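PDB 3DNH: CREG-like beta-barrel domain-containing protein from Agrobacterium tumefaciens, which is of unknown function but has a split beta-barrel of the pyridoxamine 5'-phosphate oxidase type, a fold that often binds FMN. Local coordinates for residues L123-Y128 with L137-P142. Residues are numbered along the deposited sequence; the frame is centred on the assembly and turned at random.
Sequences LAIARY and LYLSLP
L139 meets I125 tip to tip, methyl against methyl, with I125 CD1 and L139 CD1 only 3.4 Å apart, tighter than carbons usually pack. The same L139 CD1 also reaches the Y128 ring obliquely, 3.9 Å from Y128 CD2, and so sits between two residues that follow one another by three along helix 121-131. This shows how one leucine methyl can engage two residues on one side of a neighbouring helix. In I125, chi1 of -72° sets CG1 beside the backbone N and chi2 of -55° turns CD1 toward L139, although the CB bond itself does not aim there.

Beside this apolar pair the side chains of the two tyrosines cross at about a right angle. Y138 brings its hydroxyl to the edge of the Y128 ring, near the ring plane, where Y138 OH lies 3.7 Å from Y128 CE2. At 3.7 Å, Y138 OH and Y128 OH are neighbours without a hydrogen bond between them. Each oxygen is tied elsewhere: Y128 OH to N60 ND2, and Y138 OH to D100 OD2 of the second subunit.

Further out, F70 and F72 of barrel strand 69-74 touch Y128 and L139 respectively, while L102 of the second subunit packs on both tyrosines. The contact therefore joins helix 121-131 to residues Y138 and L139 over the barrel and beside the subunit interface. With no hydrogen bond directly linking the two segments, their direct contact is van der Waals packing, the methyls and the tyrosine edge, while the phenol oxygens spend their polarity on the barrel and the partner subunit.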
loop_
_atom_site.group_PDB
_atom_site.type_symbol
_atom_site.label_atom_id
_atom_site.label_comp_id
_atom_site.label_asym_id
_atom_site.label_seq_id
_atom_site.Cartn_x
_atom_site.Cartn_y
_atom_site.Cartn_z
ATOM N N LEU A 123 10.585 23.220 8.216
ATOM C CA LEU A 123 11.357 22.044 8.624
ATOM C C LEU A 123 10.784 20.756 8.048
ATOM O O LEU A 123 11.532 19.923 7.538
ATOM C CB LEU A 123 11.415 21.966 10.145
ATOM C CG LEU A 123 12.270 20.890 10.785
ATOM C CD1 LEU A 123 13.756 20.949 10.339
ATOM C CD2 LEU A 123 12.070 21.134 12.275
ATOM N N ALA A 124 9.459 20.611 8.101
ATOM C CA ALA A 124 8.801 19.393 7.657
ATOM C C ALA A 124 8.971 19.232 6.144
ATOM O O ALA A 124 9.150 18.120 5.629
ATOM C CB ALA A 124 7.303 19.404 8.067
ATOM N N ILE A 125 8.943 20.355 5.437
ATOM C CA ILE A 125 9.196 20.389 3.981
ATOM C C ILE A 125 10.569 19.860 3.637
ATOM O O ILE A 125 10.737 19.035 2.740
ATOM C CB ILE A 125 9.095 21.859 3.408
ATOM C CG1 ILE A 125 7.636 22.316 3.382
ATOM C CG2 ILE A 125 9.674 21.977 1.988
ATOM C CD1 ILE A 125 6.790 21.379 2.638
ATOM N N ALA A 126 11.577 20.371 4.305
ATOM C CA ALA A 126 12.917 19.958 3.957
ATOM C C ALA A 126 13.106 18.442 4.269
ATOM O O ALA A 126 13.653 17.689 3.447
ATOM C CB ALA A 126 13.932 20.811 4.674
ATOM N N ARG A 127 12.583 18.008 5.413
ATOM C CA ARG A 127 12.627 16.581 5.780
ATOM C C ARG A 127 11.926 15.674 4.765
ATOM O O ARG A 127 12.426 14.597 4.414
ATOM C CB ARG A 127 12.009 16.366 7.148
ATOM C CG ARG A 127 12.867 16.748 8.284
ATOM C CD ARG A 127 12.025 16.766 9.559
ATOM N NE ARG A 127 12.838 17.109 10.722
ATOM C CZ ARG A 127 12.376 17.295 11.956
ATOM N NH1 ARG A 127 11.061 17.238 12.213
ATOM N NH2 ARG A 127 13.251 17.569 12.931
ATOM N N TYR A 128 10.767 16.118 4.278
ATOM C CA TYR A 128 10.013 15.365 3.316
ATOM C C TYR A 128 10.684 15.277 1.936
ATOM O O TYR A 128 10.746 14.204 1.336
ATOM C CB TYR A 128 8.653 16.039 3.170
ATOM C CG TYR A 128 7.601 15.240 2.457
ATOM C CD1 TYR A 128 6.733 14.402 3.169
ATOM C CD2 TYR A 128 7.396 15.402 1.097
ATOM C CE1 TYR A 128 5.723 13.695 2.515
ATOM C CE2 TYR A 128 6.395 14.727 0.432
ATOM C CZ TYR A 128 5.545 13.880 1.150
ATOM O OH TYR A 128 4.523 13.241 0.478
ATOM N N LEU A 137 7.967 19.738 -6.442
ATOM C CA LEU A 137 6.993 20.260 -7.369
ATOM C C LEU A 137 5.610 20.332 -6.750
ATOM O O LEU A 137 5.031 21.417 -6.693
ATOM C CB LEU A 137 6.971 19.412 -8.657
ATOM C CG LEU A 137 6.412 19.993 -9.966
ATOM C CD1 LEU A 137 4.861 19.848 -10.052
ATOM C CD2 LEU A 137 6.884 21.454 -10.209
ATOM N N TYR A 138 5.075 19.194 -6.311
ATOM C CA TYR A 138 3.675 19.149 -5.845
ATOM C C TYR A 138 3.385 19.761 -4.470
ATOM O O TYR A 138 2.229 19.984 -4.136
ATOM C CB TYR A 138 3.058 17.756 -5.961
ATOM C CG TYR A 138 3.744 16.666 -5.168
ATOM C CD1 TYR A 138 3.545 16.540 -3.783
ATOM C CD2 TYR A 138 4.571 15.723 -5.810
ATOM C CE1 TYR A 138 4.166 15.543 -3.046
ATOM C CE2 TYR A 138 5.194 14.710 -5.082
ATOM C CZ TYR A 138 4.985 14.621 -3.707
ATOM O OH TYR A 138 5.604 13.623 -2.991
ATOM N N LEU A 139 4.423 19.997 -3.661
ATOM C CA LEU A 139 4.283 20.807 -2.443
ATOM C C LEU A 139 4.216 22.297 -2.823
ATOM O O LEU A 139 3.627 23.094 -2.103
ATOM C CB LEU A 139 5.436 20.568 -1.460
ATOM C CG LEU A 139 5.698 19.165 -0.904
ATOM C CD1 LEU A 139 6.943 19.143 0.018
ATOM C CD2 LEU A 139 4.480 18.700 -0.160
ATOM N N SER A 140 4.823 22.669 -3.955
ATOM C CA SER A 140 4.774 24.054 -4.443
ATOM C C SER A 140 3.411 24.367 -5.071
ATOM O O SER A 140 3.218 25.435 -5.658
ATOM C CB SER A 140 5.907 24.340 -5.451
ATOM O OG SER A 140 7.150 24.586 -4.807
ATOM N N LEU A 141 2.473 23.432 -4.946
ATOM C CA LEU A 141 1.123 23.640 -5.468
ATOM C C LEU A 141 0.203 24.178 -4.370
ATOM O O LEU A 141 0.437 23.898 -3.202
ATOM C CB LEU A 141 0.575 22.334 -6.067
ATOM C CG LEU A 141 1.172 21.962 -7.442
ATOM C CD1 LEU A 141 0.925 20.483 -7.820
ATOM C CD2 LEU A 141 0.683 22.918 -8.534
ATOM N N PRO A 142 -0.832 24.962 -4.735
ATOM C CA PRO A 142 -1.819 25.461 -3.763
ATOM C C PRO A 142 -2.347 24.453 -2.713
ATOM O O PRO A 142 -2.387 23.259 -2.965
ATOM C CB PRO A 142 -2.965 25.975 -4.668
ATOM C CG PRO A 142 -2.225 26.508 -5.869
ATOM C CD PRO A 142 -1.115 25.478 -6.094
#